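Local coordinates for protein caspase-1 (Spodoptera frugiperda, PDB 1M72) that probably acts as an effector cysteine protease of the C14A family, cleaving target proteins in the caspase cascade that carries out apoptosis in this insect, at residues K63-K66 / T67-F70; E81-N84 / K85-Q89; Y174-V178 / H179-L183; L212-G216 / T217-I221; T223-T226 / F227-Q230. All coordinates share one frame; numbering follows the deposited sequence.

Contact 1 of 5, residues K63-K66 / T67-F70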
loop_
_atom_site.group_PDB
_atom_site.type_symbol
_atom_site.label_atom_id
_atom_site.label_comp_id
_atom_site.label_asym_id
_atom_site.label_seq_id
_atom_site.Cartn_x
_atom_site.Cartn_y
_atom_site.Cartn_z
ATOM N N LYS C 63 -18.412 -17.183 1.795
ATOM C CA LYS C 63 -18.770 -18.008 0.661
ATOM C C LYS C 63 -17.736 -17.985 -0.473
ATOM O O LYS C 63 -17.372 -19.037 -1.029
ATOM C CB LYS C 63 -20.136 -17.594 0.112
ATOM C CG LYS C 63 -20.475 -18.251 -1.223
ATOM C CD LYS C 63 -21.990 -18.181 -1.568
ATOM C CE LYS C 63 -22.284 -18.889 -2.927
ATOM N NZ LYS C 63 -23.746 -19.012 -3.233
ATOM N N VAL C 64 -17.265 -16.801 -0.837
ATOM C CA VAL C 64 -16.299 -16.771 -1.907
ATOM C C VAL C 64 -14.941 -17.363 -1.488
ATOM O O VAL C 64 -14.307 -18.068 -2.271
ATOM C CB VAL C 64 -16.143 -15.357 -2.498
ATOM C CG1 VAL C 64 -15.345 -14.439 -1.525
ATOM C CG2 VAL C 64 -15.473 -15.470 -3.870
ATOM N N LEU C 65 -14.500 -17.123 -0.258
ATOM C CA LEU C 65 -13.233 -17.686 0.168
ATOM C C LEU C 65 -13.295 -19.239 0.235
ATOM O O LEU C 65 -12.283 -19.920 0.057
ATOM C CB LEU C 65 -12.809 -17.080 1.509
ATOM C CG LEU C 65 -12.649 -15.553 1.475
ATOM C CD1 LEU C 65 -12.305 -15.038 2.856
ATOM C CD2 LEU C 65 -11.548 -15.165 0.473
ATOM N N LYS C 66 -14.469 -19.808 0.465
ATOM C CA LYS C 66 -14.576 -21.260 0.503
ATOM C C LYS C 66 -14.393 -21.806 -0.903
ATOM O O LYS C 66 -13.692 -22.787 -1.105
ATOM C CB LYS C 66 -15.940 -21.706 1.060
ATOM C CG LYS C 66 -16.013 -21.645 2.549
ATOM C CD LYS C 66 -17.425 -21.914 3.065
ATOM C CE LYS C 66 -17.445 -21.742 4.582
ATOM N NZ LYS C 66 -18.745 -22.096 5.215
ATOM N N THR C 67 -15.005 -21.161 -1.886
ATOM C CA THR C 67 -14.865 -21.638 -3.251
ATOM C C THR C 67 -13.397 -21.569 -3.723
ATOM O O THR C 67 -13.002 -22.265 -4.655
ATOM C CB THR C 67 -15.765 -20.818 -4.209
ATOM O OG1 THR C 67 -15.177 -19.541 -4.453
ATOM C CG2 THR C 67 -17.140 -20.586 -3.582
ATOM N N LEU C 68 -12.599 -20.728 -3.066
ATOM C CA LEU C 68 -11.201 -20.541 -3.415
ATOM C C LEU C 68 -10.337 -21.504 -2.621
ATOM O O LEU C 68 -9.125 -21.511 -2.768
ATOM C CB LEU C 68 -10.774 -19.082 -3.147
ATOM C CG LEU C 68 -11.336 -18.029 -4.133
ATOM C CD1 LEU C 68 -10.975 -16.630 -3.685
ATOM C CD2 LEU C 68 -10.758 -18.256 -5.546
ATOM N N GLY C 69 -10.973 -22.279 -1.745
ATOM C CA GLY C 69 -10.253 -23.278 -0.972
ATOM C C GLY C 69 -9.900 -23.001 0.475
ATOM O O GLY C 69 -9.333 -23.883 1.142
ATOM N N PHE C 70 -10.202 -21.798 0.969
ATOM C CA PHE C 70 -9.896 -21.443 2.359
ATOM C C PHE C 70 -10.733 -22.240 3.366
ATOM O O PHE C 70 -11.874 -22.585 3.092
ATOM C CB PHE C 70 -10.160 -19.932 2.606
ATOM C CG PHE C 70 -9.100 -19.029 2.046
ATOM C CD1 PHE C 70 -9.251 -18.439 0.779
ATOM C CD2 PHE C 70 -7.922 -18.786 2.769
ATOM C CE1 PHE C 70 -8.241 -17.614 0.234
ATOM C CE2 PHE C 70 -6.903 -17.965 2.228
ATOM C CZ PHE C 70 -7.053 -17.377 0.970
#
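Leu-65 O accepts Phe-70 N at 2.9 Å with an N-H...O angle of 147°, a six-to-one bond that closes helix 54-67. Inside it Gly-69 N reaches Lys-66 O at 2.8 Å, coming from above the carbonyl plane and off its lone pairs. Gly-69 has phi 102°, the positive value that reverses the backbone here. One turn earlier, Thr-67 N is bonded to Lys-63 O.

A side-chain hydroxyl adds another bond: Thr-67 OG1 donates to Val-64 O over 2.8 Å. Its chi1 of 76° sets OG1 between the backbone N and carbonyl carbon of its own residue, facing back along the helix. Leu-68 N makes a weak bond to the same Val-64 O. The carbonyl Leu-65 O, besides its bond to Phe-70 N, lies at the edge of the Phe-70 ring, in its plane.

The apolar contact of this turn is made by Leu-65 and Phe-70. Leu-65 CB lies 3.9 Å from Phe-70 CD1, and Leu-65 CD2 touches the same ring atom at 4.0 Å. Both residues rest on Ala-35 and Leu-102 of the central sheet. Positive phi at Gly-69 and the paired bonds define a Schellman motif, here leading from the helix into strand 70-76.

Contact 2 of 5, residues E81-N84 / K85-Q89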
loop_
_atom_site.group_PDB
_atom_site.type_symbol
_atom_site.label_atom_id
_atom_site.label_comp_id
_atom_site.label_asym_id
_atom_site.label_seq_id
_atom_site.Cartn_x
_atom_site.Cartn_y
_atom_site.Cartn_z
ATOM N N GLU C 81 -9.504 -9.264 23.886
ATOM C CA GLU C 81 -8.599 -10.298 24.342
ATOM C C GLU C 81 -8.859 -11.591 23.617
ATOM O O GLU C 81 -7.969 -12.427 23.495
ATOM C CB GLU C 81 -8.741 -10.511 25.859
ATOM C CG GLU C 81 -8.365 -9.271 26.704
ATOM C CD GLU C 81 -6.890 -8.861 26.584
ATOM O OE1 GLU C 81 -6.409 -8.666 25.436
ATOM O OE2 GLU C 81 -6.215 -8.726 27.644
ATOM N N GLU C 82 -10.094 -11.750 23.156
ATOM C CA GLU C 82 -10.480 -12.948 22.449
ATOM C C GLU C 82 -9.870 -12.931 21.065
ATOM O O GLU C 82 -9.350 -13.939 20.611
ATOM C CB GLU C 82 -11.990 -13.039 22.345
ATOM C CG GLU C 82 -12.689 -12.919 23.676
ATOM C CD GLU C 82 -14.147 -13.345 23.603
ATOM O OE1 GLU C 82 -14.428 -14.485 24.011
ATOM O OE2 GLU C 82 -15.011 -12.567 23.128
ATOM N N ILE C 83 -9.948 -11.794 20.393
ATOM C CA ILE C 83 -9.365 -11.670 19.073
ATOM C C ILE C 83 -7.845 -11.912 19.221
ATOM O O ILE C 83 -7.244 -12.733 18.503
ATOM C CB ILE C 83 -9.597 -10.254 18.507
ATOM C CG1 ILE C 83 -11.090 -10.036 18.261
ATOM C CG2 ILE C 83 -8.754 -10.038 17.237
ATOM C CD1 ILE C 83 -11.461 -8.602 17.876
ATOM N N ASN C 84 -7.238 -11.227 20.187
ATOM C CA ASN C 84 -5.826 -11.373 20.375
ATOM C C ASN C 84 -5.403 -12.799 20.640
ATOM O O ASN C 84 -4.366 -13.244 20.145
ATOM C CB ASN C 84 -5.328 -10.486 21.487
ATOM C CG ASN C 84 -3.827 -10.477 21.548
ATOM O OD1 ASN C 84 -3.211 -11.540 21.610
ATOM N ND2 ASN C 84 -3.218 -9.288 21.517
ATOM N N LYS C 85 -6.212 -13.521 21.400
ATOM C CA LYS C 85 -5.916 -14.913 21.732
ATOM C C LYS C 85 -5.963 -15.819 20.501
ATOM O O LYS C 85 -5.028 -16.573 20.250
ATOM C CB LYS C 85 -6.903 -15.384 22.810
ATOM C CG LYS C 85 -7.448 -16.790 22.674
ATOM C CD LYS C 85 -8.914 -16.801 23.131
ATOM C CE LYS C 85 -9.454 -18.217 23.331
ATOM N NZ LYS C 85 -9.288 -19.053 22.104
ATOM N N PHE C 86 -7.058 -15.757 19.748
ATOM C CA PHE C 86 -7.184 -16.559 18.548
ATOM C C PHE C 86 -6.102 -16.214 17.508
ATOM O O PHE C 86 -5.663 -17.080 16.769
ATOM C CB PHE C 86 -8.573 -16.392 17.948
ATOM C CG PHE C 86 -9.653 -17.134 18.711
ATOM C CD1 PHE C 86 -9.652 -18.536 18.771
ATOM C CD2 PHE C 86 -10.688 -16.440 19.355
ATOM C CE1 PHE C 86 -10.676 -19.225 19.458
ATOM C CE2 PHE C 86 -11.714 -17.124 20.049
ATOM C CZ PHE C 86 -11.709 -18.506 20.098
ATOM N N ILE C 87 -5.677 -14.955 17.465
ATOM C CA ILE C 87 -4.651 -14.520 16.543
ATOM C C ILE C 87 -3.349 -15.206 16.926
ATOM O O ILE C 87 -2.664 -15.760 16.079
ATOM C CB ILE C 87 -4.487 -12.974 16.594
ATOM C CG1 ILE C 87 -5.629 -12.303 15.822
ATOM C CG2 ILE C 87 -3.139 -12.542 16.032
ATOM C CD1 ILE C 87 -5.440 -12.331 14.344
ATOM N N GLN C 88 -3.004 -15.172 18.208
ATOM C CA GLN C 88 -1.787 -15.805 18.666
ATOM C C GLN C 88 -1.822 -17.312 18.410
ATOM O O GLN C 88 -0.849 -17.895 17.955
ATOM C CB GLN C 88 -1.566 -15.532 20.153
ATOM C CG GLN C 88 -1.353 -14.072 20.502
ATOM C CD GLN C 88 -0.379 -13.879 21.671
ATOM O OE1 GLN C 88 0.546 -14.676 21.861
ATOM N NE2 GLN C 88 -0.565 -12.800 22.442
ATOM N N GLN C 89 -2.949 -17.943 18.672
ATOM C CA GLN C 89 -3.015 -19.379 18.477
ATOM C C GLN C 89 -2.871 -19.709 16.998
ATOM O O GLN C 89 -2.302 -20.738 16.612
ATOM C CB GLN C 89 -4.334 -19.921 18.989
ATOM C CG GLN C 89 -4.708 -19.473 20.380
ATOM C CD GLN C 89 -6.000 -20.134 20.834
ATOM O OE1 GLN C 89 -6.953 -20.262 20.048
ATOM N NE2 GLN C 89 -6.042 -20.566 22.102
#
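Asn-84 and Gln-88, one helical turn apart, are joined through both backbone and side chain. Gln-88 NE2 donates to Asn-84 OD1 at 3.0 Å with an angle of 159°; the donor lies in the Asn carbonyl plane on a lone pair, and the acceptor lies close to the Gln amide plane, although the two amide planes are 54° apart. A bend at chi2 of Gln-88 carries its amide back to this oxygen. Asn-84 ND2 has a weak bond to Tyr-129 OH, so both ends of the Asn amide have partners.

The main-chain acceptors are met in the alpha-helical pattern. Glu-81 O takes Lys-85 N, Glu-82 O takes Phe-86 N at 3.1 Å and 178°, and Ile-83 O takes Ile-87 N at 2.9 Å. Gln-88 N completes the series on Asn-84 O. The carboxylate of Glu-82 turns to Lys-79 N, before the segment, while Lys-85 NZ makes a weak bond to Gln-89 OE1 and lies over one face of the Phe-86 ring, toward its rim.

Ile-83 and Ile-87 point the same way, CG2 of the first 4.1 Å from CG1 of the second, and both rest on Phe-38. Phe-86 meets the ring of Phe-75, so that helix 80-92 packs on strands 31-39 and 70-76.

Contact 3 of 5, residues Y174-V178 / H179-L183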
loop_
_atom_site.group_PDB
_atom_site.type_symbol
_atom_site.label_atom_id
_atom_site.label_comp_id
_atom_site.label_asym_id
_atom_site.label_seq_id
_atom_site.Cartn_x
_atom_site.Cartn_y
_atom_site.Cartn_z
ATOM N N TYR C 174 18.048 -19.134 0.808
ATOM C CA TYR C 174 18.128 -17.695 0.582
ATOM C C TYR C 174 17.420 -17.007 1.753
ATOM O O TYR C 174 16.587 -17.617 2.446
ATOM C CB TYR C 174 17.534 -17.294 -0.808
ATOM C CG TYR C 174 16.073 -17.616 -0.998
ATOM C CD1 TYR C 174 15.077 -16.698 -0.633
ATOM C CD2 TYR C 174 15.678 -18.844 -1.536
ATOM C CE1 TYR C 174 13.708 -17.011 -0.805
ATOM C CE2 TYR C 174 14.332 -19.167 -1.720
ATOM C CZ TYR C 174 13.344 -18.251 -1.359
ATOM O OH TYR C 174 12.007 -18.561 -1.581
ATOM N N ARG C 175 17.784 -15.751 1.989
ATOM C CA ARG C 175 17.222 -14.979 3.097
ATOM C C ARG C 175 16.287 -13.895 2.671
ATOM O O ARG C 175 16.539 -13.216 1.676
ATOM C CB ARG C 175 18.337 -14.366 3.946
ATOM C CG ARG C 175 18.926 -15.385 4.857
ATOM C CD ARG C 175 20.251 -14.943 5.407
ATOM N NE ARG C 175 20.172 -13.609 5.982
ATOM C CZ ARG C 175 19.621 -13.297 7.148
ATOM N NH1 ARG C 175 19.073 -14.229 7.918
ATOM N NH2 ARG C 175 19.644 -12.027 7.539
ATOM N N ILE C 176 15.220 -13.727 3.460
ATOM C CA ILE C 176 14.199 -12.707 3.204
ATOM C C ILE C 176 13.941 -11.890 4.462
ATOM O O ILE C 176 14.289 -12.319 5.563
ATOM C CB ILE C 176 12.865 -13.354 2.757
ATOM C CG1 ILE C 176 12.297 -14.224 3.905
ATOM C CG2 ILE C 176 13.116 -14.181 1.480
ATOM C CD1 ILE C 176 10.764 -14.574 3.812
ATOM N N PRO C 177 13.336 -10.697 4.319
ATOM C CA PRO C 177 13.044 -9.836 5.485
ATOM C C PRO C 177 11.879 -10.470 6.211
ATOM O O PRO C 177 11.003 -11.039 5.553
ATOM C CB PRO C 177 12.646 -8.491 4.852
ATOM C CG PRO C 177 13.233 -8.528 3.486
ATOM C CD PRO C 177 13.082 -9.979 3.058
ATOM N N VAL C 178 11.846 -10.380 7.535
ATOM C CA VAL C 178 10.731 -10.981 8.256
ATOM C C VAL C 178 9.428 -10.217 8.061
ATOM O O VAL C 178 8.357 -10.725 8.413
ATOM C CB VAL C 178 11.063 -11.170 9.784
ATOM C CG1 VAL C 178 12.465 -11.819 9.892
ATOM C CG2 VAL C 178 11.004 -9.825 10.595
ATOM N N HIS C 179 9.514 -9.007 7.490
ATOM C CA HIS C 179 8.316 -8.200 7.215
ATOM C C HIS C 179 7.828 -8.288 5.786
ATOM O O HIS C 179 6.871 -7.579 5.413
ATOM C CB HIS C 179 8.565 -6.746 7.497
ATOM C CG HIS C 179 8.592 -6.431 8.939
ATOM N ND1 HIS C 179 7.439 -6.179 9.661
ATOM C CD2 HIS C 179 9.620 -6.433 9.830
ATOM C CE1 HIS C 179 7.762 -6.045 10.941
ATOM N NE2 HIS C 179 9.076 -6.196 11.071
ATOM N N ALA C 180 8.492 -9.106 4.973
ATOM C CA ALA C 180 8.081 -9.232 3.582
ATOM C C ALA C 180 6.853 -10.104 3.508
ATOM O O ALA C 180 6.574 -10.884 4.405
ATOM C CB ALA C 180 9.182 -9.893 2.720
ATOM N N ASP C 181 6.134 -9.949 2.408
ATOM C CA ASP C 181 4.994 -10.790 2.078
ATOM C C ASP C 181 3.681 -10.590 2.762
ATOM O O ASP C 181 2.876 -11.531 2.910
ATOM C CB ASP C 181 5.428 -12.263 2.128
ATOM C CG ASP C 181 6.653 -12.503 1.254
ATOM O OD1 ASP C 181 6.719 -11.864 0.173
ATOM O OD2 ASP C 181 7.548 -13.279 1.649
ATOM N N PHE C 182 3.453 -9.337 3.115
ATOM C CA PHE C 182 2.200 -8.951 3.734
ATOM C C PHE C 182 1.462 -8.091 2.710
ATOM O O PHE C 182 2.083 -7.311 1.951
ATOM C CB PHE C 182 2.430 -8.110 5.020
ATOM C CG PHE C 182 2.846 -8.925 6.221
ATOM C CD1 PHE C 182 1.905 -9.269 7.218
ATOM C CD2 PHE C 182 4.171 -9.374 6.353
ATOM C CE1 PHE C 182 2.274 -10.061 8.336
ATOM C CE2 PHE C 182 4.557 -10.155 7.460
ATOM C CZ PHE C 182 3.599 -10.510 8.466
ATOM N N LEU C 183 0.148 -8.262 2.694
ATOM C CA LEU C 183 -0.727 -7.471 1.876
ATOM C C LEU C 183 -1.776 -6.992 2.872
ATOM O O LEU C 183 -2.454 -7.801 3.516
ATOM C CB LEU C 183 -1.401 -8.300 0.808
ATOM C CG LEU C 183 -2.433 -7.523 -0.038
ATOM C CD1 LEU C 183 -1.749 -6.387 -0.721
ATOM C CD2 LEU C 183 -3.079 -8.476 -1.052
HETATM O O HOH W 1 8.294 -12.332 5.823
#
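Pro-177 and Ala-180 close a type I beta turn between strands 173-176 and 182-186. Its backbone bond runs from Ala-180 N to Pro-177 O, 3.2 Å long with an N-H...O angle of 165°, the donor standing well above the carbonyl plane. Water 1 bridges the same turn, donating to Pro-177 O at 3.0 Å and to Ala-180 O at 2.7 Å.

Van der Waals contacts are few. Pro-177 CD meets Ala-180 CB at 3.9 Å. Val-178 CG2 lies 3.7 Å from His-179 CD2, approaching the imidazole obliquely. The Ile-176 CD1 methyl stands beside a carboxylate, 4.1 Å from Asp-181 OD2; Asp-181 OD1 is bonded to Tyr-25 and Thr-260.

Val-178 N and His-179 N each donate to Asp-156 of the second subunit. The His-179 ring also meets Tyr-192 of that subunit edge-to-face. With Pro-177 O bonded to Ala-180 N and water, Ala-180 O to the same water, and Tyr-174 to Ile-176 in an antiparallel ladder with the second subunit, the turn is probably held rigidly where the two copies meet.

Contact 4 of 5, residues L212-G216 / T217-I221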
loop_
_atom_site.group_PDB
_atom_site.type_symbol
_atom_site.label_atom_id
_atom_site.label_comp_id
_atom_site.label_asym_id
_atom_site.label_seq_id
_atom_site.Cartn_x
_atom_site.Cartn_y
_atom_site.Cartn_z
ATOM N N LEU C 212 -13.618 -11.166 -6.582
ATOM C CA LEU C 212 -13.127 -12.490 -6.233
ATOM C C LEU C 212 -13.993 -13.548 -6.914
ATOM O O LEU C 212 -13.469 -14.556 -7.377
ATOM C CB LEU C 212 -13.145 -12.717 -4.720
ATOM C CG LEU C 212 -12.017 -12.017 -3.937
ATOM C CD1 LEU C 212 -12.130 -12.307 -2.442
ATOM C CD2 LEU C 212 -10.637 -12.485 -4.482
ATOM N N ARG C 213 -15.310 -13.333 -6.983
ATOM C CA ARG C 213 -16.169 -14.300 -7.674
ATOM C C ARG C 213 -15.845 -14.362 -9.183
ATOM O O ARG C 213 -15.759 -15.441 -9.748
ATOM C CB ARG C 213 -17.649 -13.949 -7.501
ATOM C CG ARG C 213 -18.328 -14.588 -6.323
ATOM C CD ARG C 213 -19.813 -14.174 -6.303
ATOM N NE ARG C 213 -20.115 -13.160 -5.278
ATOM C CZ ARG C 213 -20.346 -11.868 -5.513
ATOM N NH1 ARG C 213 -20.323 -11.397 -6.758
ATOM N NH2 ARG C 213 -20.568 -11.035 -4.498
ATOM N N TYR C 214 -15.648 -13.203 -9.817
ATOM C CA TYR C 214 -15.352 -13.105 -11.253
ATOM C C TYR C 214 -13.964 -13.574 -11.697
ATOM O O TYR C 214 -13.850 -14.308 -12.675
ATOM C CB TYR C 214 -15.553 -11.652 -11.741
ATOM C CG TYR C 214 -15.180 -11.386 -13.208
ATOM C CD1 TYR C 214 -15.946 -11.920 -14.271
ATOM C CD2 TYR C 214 -14.052 -10.612 -13.536
ATOM C CE1 TYR C 214 -15.597 -11.690 -15.626
ATOM C CE2 TYR C 214 -13.685 -10.375 -14.884
ATOM C CZ TYR C 214 -14.466 -10.922 -15.926
ATOM O OH TYR C 214 -14.088 -10.715 -17.253
ATOM N N ALA C 215 -12.906 -13.168 -11.003
ATOM C CA ALA C 215 -11.566 -13.549 -11.464
ATOM C C ALA C 215 -10.597 -14.011 -10.382
ATOM O O ALA C 215 -9.378 -14.080 -10.627
ATOM C CB ALA C 215 -10.945 -12.374 -12.261
ATOM N N GLY C 216 -11.144 -14.341 -9.210
ATOM C CA GLY C 216 -10.335 -14.757 -8.072
ATOM C C GLY C 216 -9.323 -15.872 -8.283
ATOM O O GLY C 216 -8.288 -15.964 -7.587
ATOM N N THR C 217 -9.594 -16.714 -9.269
ATOM C CA THR C 217 -8.724 -17.847 -9.568
ATOM C C THR C 217 -7.616 -17.530 -10.550
ATOM O O THR C 217 -6.553 -18.126 -10.504
ATOM C CB THR C 217 -9.540 -19.011 -10.192
ATOM O OG1 THR C 217 -10.602 -19.418 -9.304
ATOM C CG2 THR C 217 -8.636 -20.178 -10.440
ATOM N N GLU C 218 -7.854 -16.561 -11.423
ATOM C CA GLU C 218 -6.916 -16.265 -12.493
ATOM C C GLU C 218 -6.180 -14.972 -12.500
ATOM O O GLU C 218 -5.207 -14.846 -13.235
ATOM C CB GLU C 218 -7.642 -16.336 -13.830
ATOM C CG GLU C 218 -8.614 -17.466 -13.939
ATOM C CD GLU C 218 -9.881 -17.068 -14.696
ATOM O OE1 GLU C 218 -10.719 -16.317 -14.113
ATOM O OE2 GLU C 218 -10.019 -17.508 -15.869
ATOM N N ARG C 219 -6.631 -14.001 -11.725
ATOM C CA ARG C 219 -5.996 -12.697 -11.754
ATOM C C ARG C 219 -5.072 -12.501 -10.561
ATOM O O ARG C 219 -5.378 -12.986 -9.480
ATOM C CB ARG C 219 -7.121 -11.686 -11.787
ATOM C CG ARG C 219 -6.775 -10.264 -11.660
ATOM C CD ARG C 219 -8.017 -9.472 -12.019
ATOM N NE ARG C 219 -8.273 -9.557 -13.451
ATOM C CZ ARG C 219 -9.353 -9.093 -14.079
ATOM N NH1 ARG C 219 -10.345 -8.489 -13.418
ATOM N NH2 ARG C 219 -9.420 -9.222 -15.402
ATOM N N ASP C 220 -3.930 -11.825 -10.748
ATOM C CA ASP C 220 -3.053 -11.599 -9.605
ATOM C C ASP C 220 -3.721 -10.583 -8.632
ATOM O O ASP C 220 -4.499 -9.691 -9.047
ATOM C CB ASP C 220 -1.656 -11.172 -10.050
ATOM C CG ASP C 220 -1.558 -9.698 -10.384
ATOM O OD1 ASP C 220 -1.383 -8.894 -9.434
ATOM O OD2 ASP C 220 -1.664 -9.360 -11.593
ATOM N N ILE C 221 -3.415 -10.784 -7.348
ATOM C CA ILE C 221 -3.991 -10.051 -6.235
ATOM C C ILE C 221 -3.923 -8.528 -6.373
ATOM O O ILE C 221 -4.941 -7.841 -6.199
ATOM C CB ILE C 221 -3.372 -10.579 -4.850
ATOM C CG1 ILE C 221 -4.331 -10.286 -3.684
ATOM C CG2 ILE C 221 -2.057 -9.879 -4.529
ATOM C CD1 ILE C 221 -5.736 -10.645 -3.970
HETATM O O HOH W 2 -12.408 -17.009 -11.053
#
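The backbone of 212-221 leaves helix 203-215 by bonding two successive N-H groups to one oxygen, Ala-215 O. Arg-219 N reaches it at 3.0 Å and 153°, nearly in line with the carbonyl. Glu-218 N is also 3.0 Å from Ala-215 O, but from well above the carbonyl plane. Gly-216 N still bonds Leu-212 O, as within the helix, and a side-chain carbon on Gly-216 would clash with that same oxygen. Water 2 adds weak links to Tyr-214 O and Thr-217 N.

Among the side chains, Arg-219 carries most of the contact. With CG anti to the backbone N (chi1 173°) and a bend at chi3, the chain folds back over the end of the helix. Its CB touches Ala-215 CB at 3.9 Å, and that methyl then lies over one face of the guanidinium, displaced toward its rim. NH1 stands 4.1 Å from Tyr-214 CE2, at the edge of the phenol ring and near its plane; ring and guanidinium planes are 62° apart.

This is the short connection between helix 203-215 and helix 221-235 of the caspase domain. Asp-220 occupies the N-cap position of the second helix, where its side chain caps a backbone N and OD2 is bonded to Thr-223 OG1. Arg-219 also packs on Leu-224 and Phe-227 of that helix, and a long, weak ion pair connects its NH1 with Glu-211. Toward helix 54-67, Leu-212 packs on Val-64 and Leu-65, while Arg-213 NH2 is bonded to Asn-60 OD1.

Contact 5 of 5, residues T223-T226 / F227-Q230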
loop_
_atom_site.group_PDB
_atom_site.type_symbol
_atom_site.label_atom_id
_atom_site.label_comp_id
_atom_site.label_asym_id
_atom_site.label_seq_id
_atom_site.Cartn_x
_atom_site.Cartn_y
_atom_site.Cartn_z
ATOM N N THR C 223 -3.627 -6.752 -9.154
ATOM C CA THR C 223 -4.476 -6.335 -10.267
ATOM C C THR C 223 -5.936 -6.414 -9.883
ATOM O O THR C 223 -6.761 -5.558 -10.240
ATOM C CB THR C 223 -4.239 -7.207 -11.493
ATOM O OG1 THR C 223 -2.896 -6.993 -11.960
ATOM C CG2 THR C 223 -5.238 -6.864 -12.597
ATOM N N LEU C 224 -6.235 -7.444 -9.120
ATOM C CA LEU C 224 -7.583 -7.691 -8.642
ATOM C C LEU C 224 -8.037 -6.571 -7.686
ATOM O O LEU C 224 -9.132 -6.071 -7.808
ATOM C CB LEU C 224 -7.607 -9.035 -7.932
ATOM C CG LEU C 224 -9.013 -9.547 -7.681
ATOM C CD1 LEU C 224 -9.053 -11.070 -7.994
ATOM C CD2 LEU C 224 -9.426 -9.225 -6.249
ATOM N N LEU C 225 -7.174 -6.202 -6.731
ATOM C CA LEU C 225 -7.503 -5.153 -5.789
ATOM C C LEU C 225 -7.524 -3.797 -6.511
ATOM O O LEU C 225 -8.196 -2.880 -6.051
ATOM C CB LEU C 225 -6.531 -5.178 -4.588
ATOM C CG LEU C 225 -6.805 -6.392 -3.669
ATOM C CD1 LEU C 225 -5.817 -6.476 -2.486
ATOM C CD2 LEU C 225 -8.264 -6.290 -3.188
ATOM N N THR C 226 -6.821 -3.678 -7.653
ATOM C CA THR C 226 -6.877 -2.437 -8.412
ATOM C C THR C 226 -8.327 -2.293 -8.932
ATOM O O THR C 226 -8.934 -1.230 -8.820
ATOM C CB THR C 226 -5.946 -2.449 -9.590
ATOM O OG1 THR C 226 -4.602 -2.322 -9.126
ATOM C CG2 THR C 226 -6.249 -1.293 -10.519
ATOM N N PHE C 227 -8.901 -3.374 -9.461
ATOM C CA PHE C 227 -10.257 -3.283 -9.933
ATOM C C PHE C 227 -11.266 -3.212 -8.786
ATOM O O PHE C 227 -12.371 -2.688 -8.949
ATOM C CB PHE C 227 -10.545 -4.425 -10.924
ATOM C CG PHE C 227 -9.718 -4.326 -12.204
ATOM C CD1 PHE C 227 -9.049 -5.446 -12.713
ATOM C CD2 PHE C 227 -9.504 -3.068 -12.806
ATOM C CE1 PHE C 227 -8.175 -5.309 -13.773
ATOM C CE2 PHE C 227 -8.614 -2.907 -13.888
ATOM C CZ PHE C 227 -7.943 -4.032 -14.368
ATOM N N VAL C 228 -10.904 -3.730 -7.621
ATOM C CA VAL C 228 -11.795 -3.606 -6.492
ATOM C C VAL C 228 -11.862 -2.063 -6.180
ATOM O O VAL C 228 -12.944 -1.536 -5.871
ATOM C CB VAL C 228 -11.272 -4.399 -5.246
ATOM C CG1 VAL C 228 -12.109 -4.037 -3.999
ATOM C CG2 VAL C 228 -11.385 -5.919 -5.466
ATOM N N CYS C 229 -10.729 -1.358 -6.290
ATOM C CA CYS C 229 -10.664 0.087 -6.010
ATOM C C CYS C 229 -11.490 0.894 -7.013
ATOM O O CYS C 229 -12.164 1.886 -6.679
ATOM C CB CYS C 229 -9.204 0.589 -6.026
ATOM S SG CYS C 229 -8.216 0.055 -4.584
ATOM N N GLN C 230 -11.442 0.441 -8.254
ATOM C CA GLN C 230 -12.191 1.071 -9.319
ATOM C C GLN C 230 -13.674 0.939 -9.046
ATOM O O GLN C 230 -14.436 1.900 -9.113
ATOM C CB GLN C 230 -11.831 0.428 -10.664
ATOM C CG GLN C 230 -12.414 1.185 -11.817
ATOM C CD GLN C 230 -12.082 0.595 -13.175
ATOM O OE1 GLN C 230 -10.892 0.526 -13.605
ATOM N NE2 GLN C 230 -13.138 0.174 -13.885
#
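Leu-224 O accepts Val-228 N at 2.9 Å, with an N-H...O angle of 141° and the donor tilted 16° from the carbonyl plane. The neighbouring bonds are in step: Phe-227 N to Thr-223 O before it, then Cys-229 N to Leu-225 O at 3.0 Å and Gln-230 N to Thr-226 O at 3.1 Å. Val-228 CG2 touches both leucines, 3.9 Å from Leu-224 CD2 and 3.9 Å from Leu-225 CD2. With CG1 opposite the backbone N (chi1 170°), CG2 falls beside that N, toward the preceding turn.

This apolar ridge of helix 221-235 packs inward: Leu-224 on Leu-212, Leu-225 on Leu-208 and on Ile-255 of strand 254-257. On another flank, Thr-223 and Phe-227 run side by side, and Thr-223 CG2 meets Phe-227 CE1 at 3.5 Å. The hydroxyls turn elsewhere, that of Thr-223 to the N-cap residue Asp-220 and Thr-226 OG1 to Leu-222 O. Thr-226 packs on Leu-222 of the second subunit, and Phe-227 on Pro-23 of that subunit.

How the contacts relate
Contacts 3 and 5 are largely buried and both touch the second subunit; contacts 1, 2 and 4 are partly exposed and stay within the chain. Contacts 2 and 5 lie inside regular helices, with each N-H bonded to the carbonyl four residues before it, whereas contacts 1 and 4 are helix ends where carbonyls pick up irregular partners, and contact 3 is a water-bridged turn. Contact 4 touches both contact 1 and contact 5, while those two do not meet. Leu-183 of contact 3 reaches this group through Ile-221 and Leu-225. Contact 2 stands apart, about 30 Å between centres from contacts 4 and 5, across the chain's centre.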